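Local coordinates for Lin2634 protein (Listeria innocua, PDB 3MZO) that acts as an HD-domain phosphohydrolase of the YfbR-like 5'-deoxynucleotidase family, binds calcium at its metal site and probably removes phosphate from nucleotides, at the interface of chains A and B. Coordinates in Å, arbitrary orientation; residue numbers count along the deposited sequence, not the author numbering. Chains: chain A/B, Lin2634 protein.

Contact 1: the interface of chains A and B. Residues chain A 7, 11, 66-67, 70; chain B 36, 40-41, 43.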
ATOM      1  N   TYR A   7      12.352  19.236  12.595  1.00 23.53           N
ATOM      2  CA  TYR A   7      12.741  19.196  11.191  1.00 23.32           C
ATOM      3  C   TYR A   7      13.086  17.761  10.772  1.00 22.94           C
ATOM      4  O   TYR A   7      12.625  17.291   9.721  1.00 20.32           O
ATOM      5  CB  TYR A   7      13.903  20.129  10.940  1.00 22.65           C
ATOM      6  CG  TYR A   7      14.557  19.910   9.613  1.00 21.81           C
ATOM      7  CD1 TYR A   7      13.923  20.273   8.434  1.00 24.12           C
ATOM      8  CD2 TYR A   7      15.815  19.361   9.533  1.00 18.20           C
ATOM      9  CE1 TYR A   7      14.522  20.066   7.196  1.00 20.63           C
ATOM     10  CE2 TYR A   7      16.406  19.096   8.299  1.00 22.50           C
ATOM     11  CZ  TYR A   7      15.755  19.456   7.128  1.00 25.25           C
ATOM     12  OH  TYR A   7      16.382  19.243   5.917  1.00 20.73           O
ATOM     13  N   LEU A  11      11.058  15.043   7.774  1.00 21.92           N
ATOM     14  CA  LEU A  11      11.586  14.360   6.613  1.00 21.47           C
ATOM     15  C   LEU A  11      10.773  13.127   6.227  1.00 21.91           C
ATOM     16  O   LEU A  11      10.551  12.870   5.038  1.00 22.28           O
ATOM     17  CB  LEU A  11      13.077  14.006   6.800  1.00 19.64           C
ATOM     18  CG  LEU A  11      14.004  15.234   6.963  1.00 19.74           C
ATOM     19  CD1 LEU A  11      15.440  14.760   7.390  1.00 18.19           C
ATOM     20  CD2 LEU A  11      14.083  16.169   5.753  1.00 17.73           C
ATOM     21  N   LEU A  66      18.422  18.506  -3.704  1.00 20.27           N
ATOM     22  CA  LEU A  66      17.876  17.810  -2.543  1.00 17.94           C
ATOM     23  C   LEU A  66      16.666  18.485  -1.904  1.00 18.20           C
ATOM     24  O   LEU A  66      15.723  17.827  -1.450  1.00 20.45           O
ATOM     25  CB  LEU A  66      18.979  17.633  -1.498  1.00 17.15           C
ATOM     26  CG  LEU A  66      18.618  16.792  -0.283  1.00 20.45           C
ATOM     27  CD1 LEU A  66      18.558  15.333  -0.721  1.00 19.75           C
ATOM     28  CD2 LEU A  66      19.610  16.978   0.827  1.00 18.21           C
ATOM     29  N   ASN A  67      16.690  19.807  -1.845  1.00 20.46           N
ATOM     30  CA  ASN A  67      15.697  20.549  -1.102  1.00 19.01           C
ATOM     31  C   ASN A  67      14.574  21.198  -1.919  1.00 21.27           C
ATOM     32  O   ASN A  67      13.695  21.801  -1.354  1.00 20.90           O
ATOM     33  CB  ASN A  67      16.384  21.639  -0.315  1.00 21.17           C
ATOM     34  CG  ASN A  67      17.500  21.100   0.539  1.00 26.68           C
ATOM     35  OD1 ASN A  67      17.254  20.341   1.465  1.00 22.06           O
ATOM     36  ND2 ASN A  67      18.730  21.454   0.206  1.00 22.05           N
ATOM     37  N   TYR A  70      10.873  20.208  -0.730  1.00 22.41           N
ATOM     38  CA  TYR A  70      10.610  20.114   0.681  1.00 23.40           C
ATOM     39  C   TYR A  70       9.292  20.867   1.061  1.00 25.35           C
ATOM     40  O   TYR A  70       8.508  20.381   1.873  1.00 23.85           O
ATOM     41  CB  TYR A  70      11.814  20.665   1.489  1.00 24.31           C
ATOM     42  CG  TYR A  70      11.554  20.614   2.974  1.00 21.57           C
ATOM     43  CD1 TYR A  70      11.631  19.402   3.678  1.00 24.84           C
ATOM     44  CD2 TYR A  70      11.173  21.739   3.673  1.00 23.23           C
ATOM     45  CE1 TYR A  70      11.370  19.342   5.041  1.00 20.70           C
ATOM     46  CE2 TYR A  70      10.894  21.679   5.058  1.00 26.49           C
ATOM     47  CZ  TYR A  70      10.999  20.479   5.727  1.00 24.27           C
ATOM     48  OH  TYR A  70      10.679  20.407   7.069  1.00 23.46           O
TER
ATOM     49  N   TYR B  36      17.268   9.809   0.936  1.00 17.01           N
ATOM     50  CA  TYR B  36      16.879  11.223   0.977  1.00 15.38           C
ATOM     51  C   TYR B  36      17.073  11.765   2.398  1.00 15.79           C
ATOM     52  O   TYR B  36      17.628  12.846   2.606  1.00 17.86           O
ATOM     53  CB  TYR B  36      15.418  11.384   0.524  1.00 16.71           C
ATOM     54  CG  TYR B  36      14.831  12.737   0.917  1.00 14.04           C
ATOM     55  CD1 TYR B  36      15.207  13.903   0.255  1.00 21.99           C
ATOM     56  CD2 TYR B  36      13.967  12.831   1.999  1.00 19.33           C
ATOM     57  CE1 TYR B  36      14.709  15.155   0.669  1.00 17.77           C
ATOM     58  CE2 TYR B  36      13.453  14.027   2.384  1.00 19.15           C
ATOM     59  CZ  TYR B  36      13.821  15.191   1.734  1.00 25.56           C
ATOM     60  OH  TYR B  36      13.280  16.367   2.213  1.00 27.11           O
ATOM     61  N   SER B  40      19.729  14.617   3.888  1.00 16.49           N
ATOM     62  CA  SER B  40      19.218  15.828   4.531  1.00 17.30           C
ATOM     63  C   SER B  40      19.815  16.023   5.942  1.00 17.74           C
ATOM     64  O   SER B  40      20.130  17.149   6.332  1.00 18.47           O
ATOM     65  CB  SER B  40      17.670  15.798   4.569  1.00 16.59           C
ATOM     66  OG  SER B  40      17.125  15.750   3.223  1.00 18.19           O
ATOM     67  N   ILE B  41      19.959  14.926   6.670  1.00 18.17           N
ATOM     68  CA  ILE B  41      20.544  14.907   8.036  1.00 17.23           C
ATOM     69  C   ILE B  41      22.052  15.292   7.879  1.00 19.22           C
ATOM     70  O   ILE B  41      22.541  16.169   8.558  1.00 19.57           O
ATOM     71  CB  ILE B  41      20.369  13.501   8.709  1.00 18.07           C
ATOM     72  CG1 ILE B  41      18.904  13.246   9.098  1.00 19.17           C
ATOM     73  CG2 ILE B  41      21.299  13.331   9.984  1.00 16.34           C
ATOM     74  CD1 ILE B  41      18.513  11.759   9.350  1.00 14.46           C
ATOM     75  N   GLN B  43      23.462  16.988   5.457  1.00 18.93           N
ATOM     76  CA  GLN B  43      23.453  18.376   5.069  1.00 21.96           C
ATOM     77  C   GLN B  43      23.382  19.291   6.304  1.00 22.13           C
ATOM     78  O   GLN B  43      24.108  20.306   6.408  1.00 22.91           O
ATOM     79  CB  GLN B  43      22.251  18.627   4.148  1.00 22.01           C
ATOM     80  CG  GLN B  43      21.910  20.074   3.841  1.00 22.20           C
ATOM     81  CD  GLN B  43      20.802  20.146   2.799  1.00 22.47           C
ATOM     82  OE1 GLN B  43      21.076  20.235   1.602  1.00 22.55           O
ATOM     83  NE2 GLN B  43      19.549  20.048   3.247  1.00 19.43           N
TER
HETATM   84  O   HOH W   1      18.916  19.475   6.150  1.00 20.26           O
HETATM   85  O   HOH W   2      15.710  18.035   2.301  1.00 29.93           O
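B:Gln43 and A:Asn67 come from opposite directions and pair their side-chain amides through two N-H...O hydrogen bonds. NE2 of B:Gln43 gives to OD1 of A:Asn67 at 2.9 Å, on a carbonyl lone pair, and ND2 of A:Asn67 gives back to OE1 of B:Gln43 at 3.0 Å. Both bonds are nearly straight; each N-H stays in its own amide plane although the two planes are turned 33° apart, and the second donor is tilted from the B:Gln43 carbonyl plane. In B:Gln43, CG is anti to the backbone N (chi1 169°), the chain runs extended beyond CG, and the amide is twisted about the last bond (chi3 -93°), which carries it from helix 31-51 across to the end of helix 58-67. There CD of B:Gln43 packs 3.9 Å from the methyl CD2 of A:Leu66, OE1 takes the asparagine amide, and NE2 bonds both OD1 and water 1. The paired bonds tie the orientation of one amide to that of the other. Water 1 joins this NE2 to the phenol of A:Tyr7 and the backbone O of B:Ser40. Water 2 joins OD1 of A:Asn67, OG of B:Ser40 and OH of B:Tyr36. That serine OG also donates to the backbone O of B:Tyr36 one turn earlier and sits over the rim of one face of its ring. The ring wedges between two leucines: CD1 of B:Tyr36 lies 3.8 Å from CD1 of A:Leu66, while CE2 of B:Tyr36 is 4.0 Å from CD2 of A:Leu11. The backbone O of A:Leu66 lies at the ring edge, 3.6 Å from CE1 of B:Tyr36, whose OH lies at the edge of the A:Tyr70 ring. CB of B:Ser40 rests 3.7 Å from CD1 of A:Leu11. A:Asn67 and A:Tyr70 flank the calcium-binding His68-Asp69 pair, the HD motif, and this patch packs the partner's helix beside it, which may steady the active-site wall if the dimer forms in solution.

Contact 2: the interface of chains A and B. Residues chain A 44, 47-48, 51, 181; chain B 112-113, 116.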
ATOM      1  N   PHE A  44      24.768  13.103 -11.561  1.00 20.09           N
ATOM      2  CA  PHE A  44      25.285  12.652 -12.847  1.00 20.32           C
ATOM      3  C   PHE A  44      25.601  13.839 -13.787  1.00 22.66           C
ATOM      4  O   PHE A  44      26.673  13.921 -14.364  1.00 21.74           O
ATOM      5  CB  PHE A  44      24.343  11.693 -13.549  1.00 21.61           C
ATOM      6  CG  PHE A  44      24.753  11.393 -14.971  1.00 19.44           C
ATOM      7  CD1 PHE A  44      25.815  10.550 -15.226  1.00 21.16           C
ATOM      8  CD2 PHE A  44      24.122  12.001 -16.041  1.00 22.04           C
ATOM      9  CE1 PHE A  44      26.232  10.312 -16.504  1.00 21.98           C
ATOM     10  CE2 PHE A  44      24.548  11.753 -17.342  1.00 22.55           C
ATOM     11  CZ  PHE A  44      25.612  10.894 -17.562  1.00 24.90           C
ATOM     12  N   ALA A  47      28.774  15.648 -13.141  1.00 25.17           N
ATOM     13  CA  ALA A  47      29.962  14.942 -13.657  1.00 28.00           C
ATOM     14  C   ALA A  47      30.177  15.202 -15.138  1.00 27.61           C
ATOM     15  O   ALA A  47      31.327  15.358 -15.580  1.00 28.97           O
ATOM     16  CB  ALA A  47      29.858  13.426 -13.410  1.00 24.12           C
ATOM     17  N   VAL A  48      29.080  15.206 -15.897  1.00 25.80           N
ATOM     18  CA  VAL A  48      29.108  15.507 -17.336  1.00 24.93           C
ATOM     19  C   VAL A  48      29.679  16.940 -17.559  1.00 28.43           C
ATOM     20  O   VAL A  48      30.526  17.169 -18.435  1.00 30.53           O
ATOM     21  CB  VAL A  48      27.690  15.401 -17.966  1.00 24.93           C
ATOM     22  CG1 VAL A  48      27.678  15.902 -19.430  1.00 25.23           C
ATOM     23  CG2 VAL A  48      27.158  13.964 -17.897  1.00 24.32           C
ATOM     24  N   ASP A  51      33.430  17.004 -16.852  1.00 33.28           N
ATOM     25  CA  ASP A  51      34.104  16.351 -17.973  1.00 35.38           C
ATOM     26  C   ASP A  51      34.203  17.350 -19.157  1.00 36.01           C
ATOM     27  O   ASP A  51      35.187  17.325 -19.912  1.00 38.02           O
ATOM     28  CB  ASP A  51      33.375  15.057 -18.453  1.00 34.94           C
ATOM     29  CG  ASP A  51      33.701  13.751 -17.596  1.00 43.85           C
ATOM     30  OD1 ASP A  51      34.616  13.748 -16.746  1.00 43.55           O
ATOM     31  OD2 ASP A  51      33.031  12.682 -17.793  1.00 43.63           O
ATOM     32  N   TYR A 181      24.442  15.430 -23.970  1.00 26.39           N
ATOM     33  CA  TYR A 181      24.632  14.032 -23.633  1.00 26.12           C
ATOM     34  C   TYR A 181      23.291  13.276 -23.528  1.00 24.09           C
ATOM     35  O   TYR A 181      23.138  12.171 -24.051  1.00 23.42           O
ATOM     36  CB  TYR A 181      25.427  13.897 -22.317  1.00 26.25           C
ATOM     37  CG  TYR A 181      25.739  12.487 -22.078  1.00 25.06           C
ATOM     38  CD1 TYR A 181      26.816  11.889 -22.707  1.00 29.22           C
ATOM     39  CD2 TYR A 181      24.895  11.702 -21.318  1.00 24.85           C
ATOM     40  CE1 TYR A 181      27.066  10.538 -22.548  1.00 29.87           C
ATOM     41  CE2 TYR A 181      25.150  10.358 -21.137  1.00 21.47           C
ATOM     42  CZ  TYR A 181      26.230   9.788 -21.765  1.00 28.30           C
ATOM     43  OH  TYR A 181      26.469   8.461 -21.615  1.00 26.30           O
TER
ATOM     44  N   THR B 112      33.145   5.415 -20.077  1.00 29.29           N
ATOM     45  CA  THR B 112      33.436   6.802 -19.712  1.00 31.32           C
ATOM     46  C   THR B 112      33.052   7.143 -18.277  1.00 29.34           C
ATOM     47  O   THR B 112      33.764   7.904 -17.634  1.00 29.85           O
ATOM     48  CB  THR B 112      32.752   7.822 -20.649  1.00 30.31           C
ATOM     49  OG1 THR B 112      33.185   7.570 -21.971  1.00 41.65           O
ATOM     50  CG2 THR B 112      33.121   9.252 -20.287  1.00 35.05           C
ATOM     51  N   PHE B 113      31.951   6.578 -17.764  1.00 26.26           N
ATOM     52  CA  PHE B 113      31.475   6.951 -16.415  1.00 26.79           C
ATOM     53  C   PHE B 113      31.731   5.909 -15.333  1.00 28.81           C
ATOM     54  O   PHE B 113      31.364   6.107 -14.187  1.00 28.12           O
ATOM     55  CB  PHE B 113      29.970   7.303 -16.474  1.00 28.21           C
ATOM     56  CG  PHE B 113      29.700   8.524 -17.326  1.00 26.23           C
ATOM     57  CD1 PHE B 113      30.086   9.794 -16.879  1.00 33.65           C
ATOM     58  CD2 PHE B 113      29.157   8.397 -18.592  1.00 29.17           C
ATOM     59  CE1 PHE B 113      29.893  10.911 -17.671  1.00 35.08           C
ATOM     60  CE2 PHE B 113      28.936   9.519 -19.381  1.00 27.49           C
ATOM     61  CZ  PHE B 113      29.316  10.777 -18.924  1.00 26.36           C
ATOM     62  N   ILE B 116      33.748   7.352 -12.219  1.00 28.00           N
ATOM     63  CA  ILE B 116      32.950   8.160 -11.275  1.00 29.04           C
ATOM     64  C   ILE B 116      31.967   7.298 -10.466  1.00 26.05           C
ATOM     65  O   ILE B 116      31.873   7.482  -9.255  1.00 24.34           O
ATOM     66  CB  ILE B 116      32.277   9.436 -11.912  1.00 33.23           C
ATOM     67  CG1 ILE B 116      31.680  10.317 -10.799  1.00 37.47           C
ATOM     68  CG2 ILE B 116      31.242   9.059 -12.948  1.00 28.12           C
ATOM     69  CD1 ILE B 116      32.694  10.736  -9.632  1.00 41.94           C
TER
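The phenol oxygen OH of A:Tyr181 lies 3.5 Å from CE2 of B:Phe113, a van der Waals contact at the end of a tyrosine that slides past the phenylalanine in the opposite direction. B:Phe113 is the plug of this patch, entering a recess walled by helices 31-51 and 177-191 of chain A. A:Phe44 meets one face of its ring edge-on: CE1 stands over the ring centre, with the planes 63° apart. B:Thr112 covers the opposite face with its methyl CG2. Against A:Tyr181 the roles reverse, since CZ of B:Phe113 sits above the tyrosine face, offset toward the rim, and the planes are 80° apart. One ring thus receives an edge on its face and presents its own edge to a second ring. CG of B:Phe113 is anti to its carbonyl carbon, beside the backbone N (chi1 -64°), which directs the ring at A:Phe44 and A:Tyr181. CZ of B:Phe113 also lies 4.0 Å from the methyl CG2 of A:Val48. Across the rest of the recess, OD2 of A:Asp51 approaches CE1 of B:Phe113 at 3.6 Å, the carboxylate only modestly inclined to the ring plane. Farther along, CB of A:Ala47 and CG1 of B:Ile116 are 4.4 Å apart, a looser contact. The patch inserts an aromatic knob from the 3-10 helix 111-113 into the partner, adding largely apolar burial to the A-B pair of the deposited assembly, which may or may not be the biological one.

Contact 1 and contact 2 lie about 25 Å apart, measured between the centres of their C-alpha atoms, within one two-fold interface. Helix 31-51 serves both: chain B offers its earlier part, residues 36 to 43, to contact 1, while chain A offers residues 44 to 51 to contact 2. By symmetry each patch has a twin with the chains exchanged, so either copy of this helix takes part in both kinds of contact. Contact 1 mixes amide and water bonds with leucine packing, contact 2 is mainly aromatic, and both contribute to the A-B pair in the crystal. The deposited assembly holds six copies; the structure alone does not show which oligomer acts in the cell.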